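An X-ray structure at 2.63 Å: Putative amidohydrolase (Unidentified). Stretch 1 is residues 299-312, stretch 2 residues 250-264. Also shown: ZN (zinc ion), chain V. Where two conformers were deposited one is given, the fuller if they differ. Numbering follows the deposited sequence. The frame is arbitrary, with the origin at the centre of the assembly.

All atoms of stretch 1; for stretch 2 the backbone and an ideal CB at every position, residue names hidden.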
ATOM      1  N   SER C 299     -24.311  21.318  32.025  1.00 94.70           N
ATOM      2  CA  SER C 299     -23.814  20.757  33.277  1.00 93.85           C
ATOM      3  C   SER C 299     -22.504  21.375  33.759  1.00 93.91           C
ATOM      4  O   SER C 299     -22.298  21.540  34.958  1.00 99.22           O
ATOM      5  CB  SER C 299     -23.662  19.236  33.155  1.00 94.21           C
ATOM      6  OG  SER C 299     -22.667  18.886  32.209  1.00 92.39           O
ATOM      7  N   VAL C 300     -21.609  21.688  32.828  1.00 91.85           N
ATOM      8  CA  VAL C 300     -20.239  22.053  33.186  1.00 83.89           C
ATOM      9  C   VAL C 300     -20.100  23.466  33.727  1.00 81.84           C
ATOM     10  O   VAL C 300     -19.183  23.747  34.498  1.00 85.95           O
ATOM     11  CB  VAL C 300     -19.250  21.860  32.017  1.00 80.83           C
ATOM     12  CG1 VAL C 300     -18.502  20.571  32.178  1.00 72.35           C
ATOM     13  CG2 VAL C 300     -19.967  21.898  30.680  1.00 86.96           C
ATOM     14  N   GLN C 301     -21.014  24.348  33.334  1.00 79.39           N
ATOM     15  CA  GLN C 301     -20.956  25.749  33.742  1.00 77.78           C
ATOM     16  C   GLN C 301     -21.421  25.930  35.177  1.00 77.69           C
ATOM     17  O   GLN C 301     -21.057  26.908  35.830  1.00 77.55           O
ATOM     18  CB  GLN C 301     -21.809  26.605  32.815  1.00 78.83           C
ATOM     19  CG  GLN C 301     -23.145  25.976  32.475  1.00 81.98           C
ATOM     20  CD  GLN C 301     -24.205  27.000  32.162  1.00 87.41           C
ATOM     21  OE1 GLN C 301     -25.394  26.689  32.159  1.00 86.54           O
ATOM     22  NE2 GLN C 301     -23.783  28.234  31.898  1.00 87.53           N
ATOM     23  N   GLN C 302     -22.253  24.992  35.640  1.00 80.60           N
ATOM     24  CA  GLN C 302     -22.754  24.971  37.014  1.00 81.67           C
ATOM     25  C   GLN C 302     -21.584  25.011  37.976  1.00 78.63           C
ATOM     26  O   GLN C 302     -21.309  26.042  38.602  1.00 75.16           O
ATOM     27  CB  GLN C 302     -23.572  23.696  37.279  1.00 85.83           C
ATOM     28  CG  GLN C 302     -24.560  23.319  36.183  1.00 90.95           C
ATOM     29  CD  GLN C 302     -25.628  24.365  35.981  1.00 98.83           C
ATOM     30  OE1 GLN C 302     -26.509  24.532  36.821  1.00101.17           O
ATOM     31  NE2 GLN C 302     -25.551  25.085  34.868  1.00 99.12           N
ATOM     32  N   LYS C 303     -20.868  23.891  38.034  1.00 73.35           N
ATOM     33  CA  LYS C 303     -19.725  23.735  38.923  1.00 68.03           C
ATOM     34  C   LYS C 303     -18.547  24.626  38.535  1.00 59.61           C
ATOM     35  O   LYS C 303     -17.543  24.678  39.247  1.00 54.57           O
ATOM     36  CB  LYS C 303     -19.288  22.271  38.962  1.00 70.31           C
ATOM     37  CG  LYS C 303     -19.652  21.546  40.242  1.00 75.30           C
ATOM     38  CD  LYS C 303     -21.065  20.987  40.211  1.00 82.19           C
ATOM     39  CE  LYS C 303     -21.443  20.417  41.571  1.00 80.25           C
ATOM     40  NZ  LYS C 303     -22.713  19.652  41.522  1.00 91.30           N
ATOM     41  N   GLY C 304     -18.680  25.331  37.416  1.00 55.01           N
ATOM     42  CA  GLY C 304     -17.591  26.144  36.891  1.00 55.78           C
ATOM     43  C   GLY C 304     -17.092  27.180  37.882  1.00 56.35           C
ATOM     44  O   GLY C 304     -15.930  27.146  38.305  1.00 51.21           O
ATOM     45  N   ARG C 305     -17.985  28.088  38.261  1.00 55.73           N
ATOM     46  CA  ARG C 305     -17.679  29.141  39.225  0.50 54.95           C
ATOM     47  C   ARG C 305     -17.194  28.522  40.540  1.00 55.92           C
ATOM     48  O   ARG C 305     -16.176  28.930  41.103  1.00 55.64           O
ATOM     49  CB  ARG C 305     -18.924  30.007  39.455  0.50 56.10           C
ATOM     50  CG  ARG C 305     -18.629  31.448  39.821  0.50 53.69           C
ATOM     51  CD  ARG C 305     -19.868  32.340  39.757  0.50 55.87           C
ATOM     52  NE  ARG C 305     -20.047  32.969  38.446  0.50 56.83           N
ATOM     53  CZ  ARG C 305     -19.448  34.094  38.056  0.50 48.51           C
ATOM     54  NH1 ARG C 305     -19.674  34.587  36.840  0.50 20.34           N
ATOM     55  NH2 ARG C 305     -18.610  34.722  38.874  0.50 41.76           N
ATOM     56  N   GLU C 306     -17.907  27.495  40.990  1.00 58.89           N
ATOM     57  CA  GLU C 306     -17.582  26.777  42.219  1.00 66.67           C
ATOM     58  C   GLU C 306     -16.143  26.253  42.254  1.00 61.89           C
ATOM     59  O   GLU C 306     -15.465  26.348  43.280  1.00 66.18           O
ATOM     60  CB  GLU C 306     -18.571  25.621  42.411  1.00 66.67           C
ATOM     61  CG  GLU C 306     -18.715  25.132  43.843  1.00 83.77           C
ATOM     62  CD  GLU C 306     -19.545  23.859  43.956  1.00 85.94           C
ATOM     63  OE1 GLU C 306     -19.060  22.899  44.588  1.00107.13           O
ATOM     64  OE2 GLU C 306     -20.675  23.814  43.428  1.00 89.25           O
ATOM     65  N   SER C 307     -15.678  25.723  41.125  1.00 59.07           N
ATOM     66  CA  SER C 307     -14.390  25.027  41.056  1.00 54.99           C
ATOM     67  C   SER C 307     -13.242  25.982  41.338  1.00 53.20           C
ATOM     68  O   SER C 307     -12.233  25.606  41.932  1.00 48.80           O
ATOM     69  CB  SER C 307     -14.201  24.412  39.668  1.00 55.75           C
ATOM     70  OG  SER C 307     -14.173  25.420  38.672  1.00 42.70           O
ATOM     71  N   LEU C 308     -13.415  27.221  40.891  1.00 53.42           N
ATOM     72  CA  LEU C 308     -12.467  28.291  41.137  1.00 46.68           C
ATOM     73  C   LEU C 308     -12.079  28.335  42.605  1.00 48.39           C
ATOM     74  O   LEU C 308     -10.895  28.362  42.945  1.00 46.84           O
ATOM     75  CB  LEU C 308     -13.075  29.623  40.706  1.00 35.87           C
ATOM     76  CG  LEU C 308     -12.617  30.190  39.360  1.00 49.51           C
ATOM     77  CD1 LEU C 308     -12.432  29.135  38.266  1.00 35.28           C
ATOM     78  CD2 LEU C 308     -13.568  31.286  38.907  1.00 45.49           C
ATOM     79  N   GLU C 309     -13.089  28.284  43.469  1.00 50.19           N
ATOM     80  CA  GLU C 309     -12.871  28.331  44.905  1.00 56.54           C
ATOM     81  C   GLU C 309     -12.092  27.135  45.399  1.00 54.24           C
ATOM     82  O   GLU C 309     -11.174  27.282  46.204  1.00 56.81           O
ATOM     83  CB  GLU C 309     -14.192  28.427  45.647  1.00 60.48           C
ATOM     84  CG  GLU C 309     -14.690  29.847  45.778  1.00 75.82           C
ATOM     85  CD  GLU C 309     -16.178  29.915  46.027  1.00 88.93           C
ATOM     86  OE1 GLU C 309     -16.683  29.115  46.846  1.00 99.28           O
ATOM     87  OE2 GLU C 309     -16.843  30.773  45.410  1.00 92.83           O
ATOM     88  N   ILE C 310     -12.449  25.958  44.899  1.00 47.64           N
ATOM     89  CA  ILE C 310     -11.732  24.735  45.225  1.00 42.50           C
ATOM     90  C   ILE C 310     -10.255  24.850  44.879  1.00 52.18           C
ATOM     91  O   ILE C 310      -9.393  24.547  45.711  1.00 52.14           O
ATOM     92  CB  ILE C 310     -12.320  23.543  44.483  1.00 44.25           C
ATOM     93  CG1 ILE C 310     -13.850  23.541  44.630  1.00 39.43           C
ATOM     94  CG2 ILE C 310     -11.644  22.253  44.944  1.00 44.44           C
ATOM     95  CD1 ILE C 310     -14.521  22.301  44.120  1.00 34.72           C
ATOM     96  N   TYR C 311      -9.976  25.335  43.669  1.00 53.29           N
ATOM     97  CA  TYR C 311      -8.605  25.545  43.216  1.00 53.36           C
ATOM     98  C   TYR C 311      -7.823  26.531  44.089  1.00 54.86           C
ATOM     99  O   TYR C 311      -6.650  26.296  44.402  1.00 58.18           O
ATOM    100  CB  TYR C 311      -8.590  26.006  41.759  1.00 55.66           C
ATOM    101  CG  TYR C 311      -8.939  24.918  40.772  1.00 52.76           C
ATOM    102  CD1 TYR C 311      -8.339  23.663  40.848  1.00 50.17           C
ATOM    103  CD2 TYR C 311      -9.845  25.150  39.746  1.00 49.25           C
ATOM    104  CE1 TYR C 311      -8.663  22.664  39.942  1.00 48.41           C
ATOM    105  CE2 TYR C 311     -10.174  24.156  38.841  1.00 44.42           C
ATOM    106  CZ  TYR C 311      -9.577  22.922  38.941  1.00 46.40           C
ATOM    107  OH  TYR C 311      -9.913  21.933  38.053  1.00 46.53           O
ATOM    108  N   ALA C 312      -8.469  27.635  44.454  1.00 47.05           N
ATOM    109  CA  ALA C 312      -7.881  28.612  45.356  1.00 45.24           C
ATOM    110  C   ALA C 312      -7.573  27.973  46.701  1.00 51.76           C
ATOM    111  O   ALA C 312      -6.483  28.142  47.248  1.00 50.00           O
ATOM    112  CB  ALA C 312      -8.819  29.772  45.540  1.00 44.53           C
ATOM    113  N   UNK C 250      -6.685  21.693  31.468  1.00 40.09           N
ATOM    114  CA  UNK C 250      -7.570  22.650  30.805  1.00 38.30           C
ATOM    115  C   UNK C 250      -9.003  22.450  31.266  1.00 36.96           C
ATOM    116  O   UNK C 250      -9.450  21.319  31.451  1.00 42.38           O
ATOM    117  CB  UNK C 250      -7.478  22.511  29.284  1.00 38.30           C
ATOM    118  N   UNK C 251      -9.721  23.555  31.442  1.00 41.42           N
ATOM    119  CA  UNK C 251     -11.103  23.545  31.944  1.00 45.28           C
ATOM    120  C   UNK C 251     -11.177  23.108  33.397  1.00 44.57           C
ATOM    121  O   UNK C 251     -11.098  23.933  34.311  1.00 54.89           O
ATOM    122  CB  UNK C 251     -11.972  22.622  31.087  1.00 45.28           C
ATOM    123  N   UNK C 252     -11.318  21.807  33.611  1.00 36.61           N
ATOM    124  CA  UNK C 252     -11.230  21.244  34.956  1.00 42.98           C
ATOM    125  C   UNK C 252     -12.449  21.560  35.796  1.00 46.62           C
ATOM    126  O   UNK C 252     -12.369  21.598  37.023  1.00 53.94           O
ATOM    127  CB  UNK C 252      -9.975  21.761  35.662  1.00 42.98           C
ATOM    128  N   UNK C 253     -13.588  21.740  35.128  1.00 46.81           N
ATOM    129  CA  UNK C 253     -14.802  22.260  35.748  1.00 46.17           C
ATOM    130  C   UNK C 253     -15.365  21.370  36.840  1.00 53.04           C
ATOM    131  O   UNK C 253     -16.123  21.841  37.686  1.00 60.04           O
ATOM    132  CB  UNK C 253     -15.873  22.474  34.676  1.00 46.17           C
ATOM    133  N   UNK C 254     -15.019  20.085  36.807  1.00 48.12           N
ATOM    134  CA  UNK C 254     -15.614  19.123  37.723  1.00 44.43           C
ATOM    135  C   UNK C 254     -14.597  18.471  38.668  1.00 51.13           C
ATOM    136  O   UNK C 254     -14.650  17.260  38.897  1.00 57.10           O
ATOM    137  CB  UNK C 254     -16.334  18.037  36.921  1.00 44.43           C
ATOM    138  N   UNK C 255     -13.692  19.271  39.233  1.00 48.82           N
ATOM    139  CA  UNK C 255     -12.774  18.775  40.268  1.00 53.91           C
ATOM    140  C   UNK C 255     -13.489  18.449  41.562  1.00 56.20           C
ATOM    141  O   UNK C 255     -14.512  19.057  41.878  1.00 59.95           O
ATOM    142  CB  UNK C 255     -11.676  19.805  40.540  1.00 53.91           C
ATOM    143  N   UNK C 256     -12.918  17.509  42.318  1.00 58.63           N
ATOM    144  CA  UNK C 256     -13.125  17.424  43.763  1.00 64.92           C
ATOM    145  C   UNK C 256     -11.862  17.930  44.443  1.00 65.54           C
ATOM    146  O   UNK C 256     -10.811  18.028  43.798  1.00 69.41           O
ATOM    147  CB  UNK C 256     -13.456  15.996  44.202  1.00 64.92           C
ATOM    148  N   UNK C 257     -11.939  18.222  45.741  1.00 62.08           N
ATOM    149  CA  UNK C 257     -10.770  18.741  46.444  1.00 61.37           C
ATOM    150  C   UNK C 257      -9.682  17.687  46.572  1.00 57.87           C
ATOM    151  O   UNK C 257      -8.526  18.015  46.829  1.00 66.21           O
ATOM    152  CB  UNK C 257     -11.167  19.251  47.831  1.00 61.37           C
ATOM    153  N   UNK C 258     -10.036  16.436  46.308  1.00 45.34           N
ATOM    154  CA  UNK C 258      -9.052  15.366  46.264  1.00 51.31           C
ATOM    155  C   UNK C 258      -8.069  15.576  45.131  1.00 53.74           C
ATOM    156  O   UNK C 258      -6.848  15.491  45.319  1.00 58.67           O
ATOM    157  CB  UNK C 258      -9.742  14.009  46.117  1.00 51.31           C
ATOM    158  N   UNK C 259      -8.613  15.832  43.946  1.00 53.29           N
ATOM    159  CA  UNK C 259      -7.797  16.027  42.754  1.00 50.22           C
ATOM    160  C   UNK C 259      -7.035  17.340  42.856  1.00 53.88           C
ATOM    161  O   UNK C 259      -5.847  17.411  42.529  1.00 51.70           O
ATOM    162  CB  UNK C 259      -8.663  16.006  41.493  1.00 50.22           C
ATOM    163  N   UNK C 260      -7.722  18.368  43.345  1.00 51.87           N
ATOM    164  CA  UNK C 260      -7.105  19.667  43.538  1.00 49.38           C
ATOM    165  C   UNK C 260      -5.868  19.563  44.420  1.00 50.04           C
ATOM    166  O   UNK C 260      -4.804  20.072  44.071  1.00 47.72           O
ATOM    167  CB  UNK C 260      -8.110  20.646  44.149  1.00 49.38           C
ATOM    168  N   UNK C 261      -6.005  18.860  45.540  1.00 51.99           N
ATOM    169  CA  UNK C 261      -4.910  18.681  46.481  1.00 57.95           C
ATOM    170  C   UNK C 261      -3.750  17.973  45.787  1.00 49.74           C
ATOM    171  O   UNK C 261      -2.603  18.389  45.917  1.00 46.52           O
ATOM    172  CB  UNK C 261      -5.371  17.892  47.708  1.00 57.95           C
ATOM    173  N   UNK C 262      -4.065  16.945  45.001  1.00 52.48           N
ATOM    174  CA  UNK C 262      -3.061  16.222  44.209  1.00 47.70           C
ATOM    175  C   UNK C 262      -2.379  17.110  43.180  1.00 43.02           C
ATOM    176  O   UNK C 262      -1.182  16.991  42.947  1.00 48.36           O
ATOM    177  CB  UNK C 262      -3.710  15.031  43.501  1.00 47.70           C
ATOM    178  N   UNK C 263      -3.154  17.998  42.570  1.00 44.38           N
ATOM    179  CA  UNK C 263      -2.629  18.976  41.634  1.00 41.06           C
ATOM    180  C   UNK C 263      -1.642  19.936  42.285  1.00 46.37           C
ATOM    181  O   UNK C 263      -0.563  20.183  41.745  1.00 43.93           O
ATOM    182  CB  UNK C 263      -3.781  19.765  41.007  1.00 41.06           C
ATOM    183  N   UNK C 264      -2.007  20.475  43.447  1.00 53.11           N
ATOM    184  CA  UNK C 264      -1.123  21.380  44.183  1.00 50.98           C
ATOM    185  C   UNK C 264       0.182  20.691  44.554  1.00 47.55           C
ATOM    186  O   UNK C 264       1.251  21.275  44.457  1.00 50.86           O
ATOM    187  CB  UNK C 264      -1.818  21.898  45.444  1.00 50.98           C
TER
HETATM  188 ZN    ZN V 426     -10.531  21.440  25.500  0.50 38.19          ZN

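Position 250 lies where the chain turns a corner, and no atom of stretch 1 comes within 5.5 Å of its ideal CB. Stretch 1 sets no limit here; the residue is Glu250, whose OE1 is hydrogen-bonded elsewhere in the structure. At 251 the CB points sideways, again with nothing of stretch 1 near, but the ideal CB of 251 is 5.9 Å from ZN, so a ligand with the reach of His suits, Glu at a stretch, while Cys and Asp fall short. His251 fills the site, its NE2 2.4 Å from ZN.

Position 252 is far more restrictive. Its phi/psi of 73/28° favours glycine, and an ideal CB would lie 2.4 Å from Tyr311 OH, a clash. Both tests select Gly252. The tyrosine hydroxyl instead reaches the backbone, and Tyr311 OH donates to Gly252 O at 2.7 Å.

At 253 the CB points sideways, 3.6 Å from Val300 O and 4.6 Å from Gly304 CA. The CA atoms of 253 and Gly304 are 4.9 Å apart. An acceptor beside the CB calls for a short donor: Asn, Ser or Thr are candidates. The residue is Asn253; with chi1 in the m well, its ND2 donates to Val300 O at 3.0 Å with an N-H...O angle of 169°, nearly linear.

The CB of 254 points away, and only a longer side chain could return to stretch 1, where Val300 CG1 and Lys303 CB offer carbon. Leu, Met or Ile would serve. Leu254 (chi1 m, chi2 t) comes back far enough to put CD2 3.6 Å from Lys303 CB.

Position 255 closes a type I turn begun at 252. Its CB points toward stretch 1, 3.7 Å from Tyr311 OH and 5.0 Å from Ile310 CG2, with Ser307 CB at 5.3 Å. A compact side chain, Val or Ala or the partly polar Thr, is plausible. Val255 places CG2 3.4 Å from Tyr311 CZ and 3.8 Å from Ser307 CB.

At 256 the CB points away, just before a helix, a place for Asp, Asn, Ser or Thr. Asp256 OD1 accepts from the backbone N of 259 at 2.8 Å, a capping bond.

The CB of 257 is sideways, 4.2 Å from Ile310 CG2, with space beyond for many side chains; Glu257 packs its CB 4.1 Å from that methyl. Positions 258 and 259 do not touch stretch 1 and are Ala258 and Ala259.

Position 260 faces the helix, its CB 4.0 Å from Ile310 CG2 and 4.5 Å from Tyr311 CD1. Such close neighbours favour a small residue, and Ala260 meets both with its methyl alone.

Positions 261 and 262 make no contact and are Lys261 and Leu262. The CB of 263 points toward stretch 1 but has nothing within 5.5 Å, so a long apolar chain is apt. Met263 extends until CE lies 3.5 Å from Tyr311 CE1, at the ring edge. Position 264 also points toward stretch 1, yet His264 makes no contact with it.

Stretch 2 250-264: EHGNLVDEAAAKLMH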
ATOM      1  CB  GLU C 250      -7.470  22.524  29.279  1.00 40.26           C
ATOM      2  CG  GLU C 250      -6.045  22.560  28.729  1.00 49.72           C
ATOM      3  CD  GLU C 250      -5.274  23.816  29.133  1.00 64.70           C
ATOM      4  OE1 GLU C 250      -5.585  24.906  28.602  1.00 68.78           O
ATOM      5  OE2 GLU C 250      -4.331  23.713  29.952  1.00 64.70           O
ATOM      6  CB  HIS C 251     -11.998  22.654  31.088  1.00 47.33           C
ATOM      7  CG  HIS C 251     -11.728  22.760  29.623  1.00 34.58           C
ATOM      8  ND1 HIS C 251     -12.089  23.863  28.886  1.00 38.56           N
ATOM      9  CD2 HIS C 251     -11.111  21.916  28.768  1.00 30.12           C
ATOM     10  CE1 HIS C 251     -11.730  23.681  27.627  1.00 59.75           C
ATOM     11  NE2 HIS C 251     -11.133  22.506  27.529  1.00 58.30           N
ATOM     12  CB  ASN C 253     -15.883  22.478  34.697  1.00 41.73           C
ATOM     13  CG  ASN C 253     -15.504  23.526  33.683  1.00 51.11           C
ATOM     14  OD1 ASN C 253     -14.364  23.581  33.218  1.00 60.51           O
ATOM     15  ND2 ASN C 253     -16.467  24.364  33.317  1.00 44.47           N
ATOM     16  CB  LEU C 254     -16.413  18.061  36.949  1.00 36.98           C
ATOM     17  CG  LEU C 254     -17.556  18.544  36.035  1.00 44.95           C
ATOM     18  CD1 LEU C 254     -18.417  17.405  35.525  1.00 27.95           C
ATOM     19  CD2 LEU C 254     -18.448  19.580  36.697  1.00 49.64           C
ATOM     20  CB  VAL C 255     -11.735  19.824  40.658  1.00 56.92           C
ATOM     21  CG1 VAL C 255     -10.347  19.431  40.175  1.00 49.41           C
ATOM     22  CG2 VAL C 255     -12.171  21.195  40.182  1.00 63.63           C
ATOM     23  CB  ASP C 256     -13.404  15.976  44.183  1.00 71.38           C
ATOM     24  CG  ASP C 256     -12.544  14.966  43.422  1.00 79.11           C
ATOM     25  OD1 ASP C 256     -11.301  15.097  43.436  1.00 83.02           O
ATOM     26  OD2 ASP C 256     -13.115  14.033  42.815  1.00 81.62           O
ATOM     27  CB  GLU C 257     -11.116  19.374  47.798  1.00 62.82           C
ATOM     28  CG  GLU C 257     -11.802  18.459  48.780  1.00 86.38           C
ATOM     29  CD  GLU C 257     -13.312  18.562  48.696  1.00108.12           C
ATOM     30  OE1 GLU C 257     -13.900  18.024  47.729  1.00116.37           O
ATOM     31  OE2 GLU C 257     -13.911  19.183  49.600  1.00114.03           O
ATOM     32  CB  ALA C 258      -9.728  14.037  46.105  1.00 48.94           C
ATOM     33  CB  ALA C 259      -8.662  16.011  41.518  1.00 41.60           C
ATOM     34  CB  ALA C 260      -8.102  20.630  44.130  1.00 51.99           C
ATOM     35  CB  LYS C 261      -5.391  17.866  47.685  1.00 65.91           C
ATOM     36  CG  LYS C 261      -4.979  18.371  49.086  1.00 74.96           C
ATOM     37  CD  LYS C 261      -5.149  17.253  50.148  1.00 76.57           C
ATOM     38  CE  LYS C 261      -5.622  17.713  51.528  1.00 80.75           C
ATOM     39  NZ  LYS C 261      -4.543  17.702  52.552  1.00 75.90           N
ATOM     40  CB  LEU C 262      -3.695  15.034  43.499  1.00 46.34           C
ATOM     41  CG  LEU C 262      -2.762  14.075  42.767  1.00 47.40           C
ATOM     42  CD1 LEU C 262      -1.896  13.315  43.761  1.00 57.56           C
ATOM     43  CD2 LEU C 262      -3.601  13.117  41.953  1.00 49.80           C
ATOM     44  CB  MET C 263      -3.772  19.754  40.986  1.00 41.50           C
ATOM     45  CG  MET C 263      -3.894  19.514  39.499  1.00 47.00           C
ATOM     46  SD  MET C 263      -5.291  20.354  38.749  1.00 39.04           S
ATOM     47  CE  MET C 263      -6.564  19.828  39.877  1.00 43.29           C
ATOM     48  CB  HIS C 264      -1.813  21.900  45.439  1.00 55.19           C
ATOM     49  CG  HIS C 264      -0.878  22.535  46.420  1.00 59.74           C
ATOM     50  ND1 HIS C 264      -0.214  23.715  46.156  1.00 61.75           N
ATOM     51  CD2 HIS C 264      -0.481  22.147  47.655  1.00 49.25           C
ATOM     52  CE1 HIS C 264       0.535  24.036  47.198  1.00 56.83           C
ATOM     53  NE2 HIS C 264       0.390  23.100  48.119  1.00 48.51           N
TER
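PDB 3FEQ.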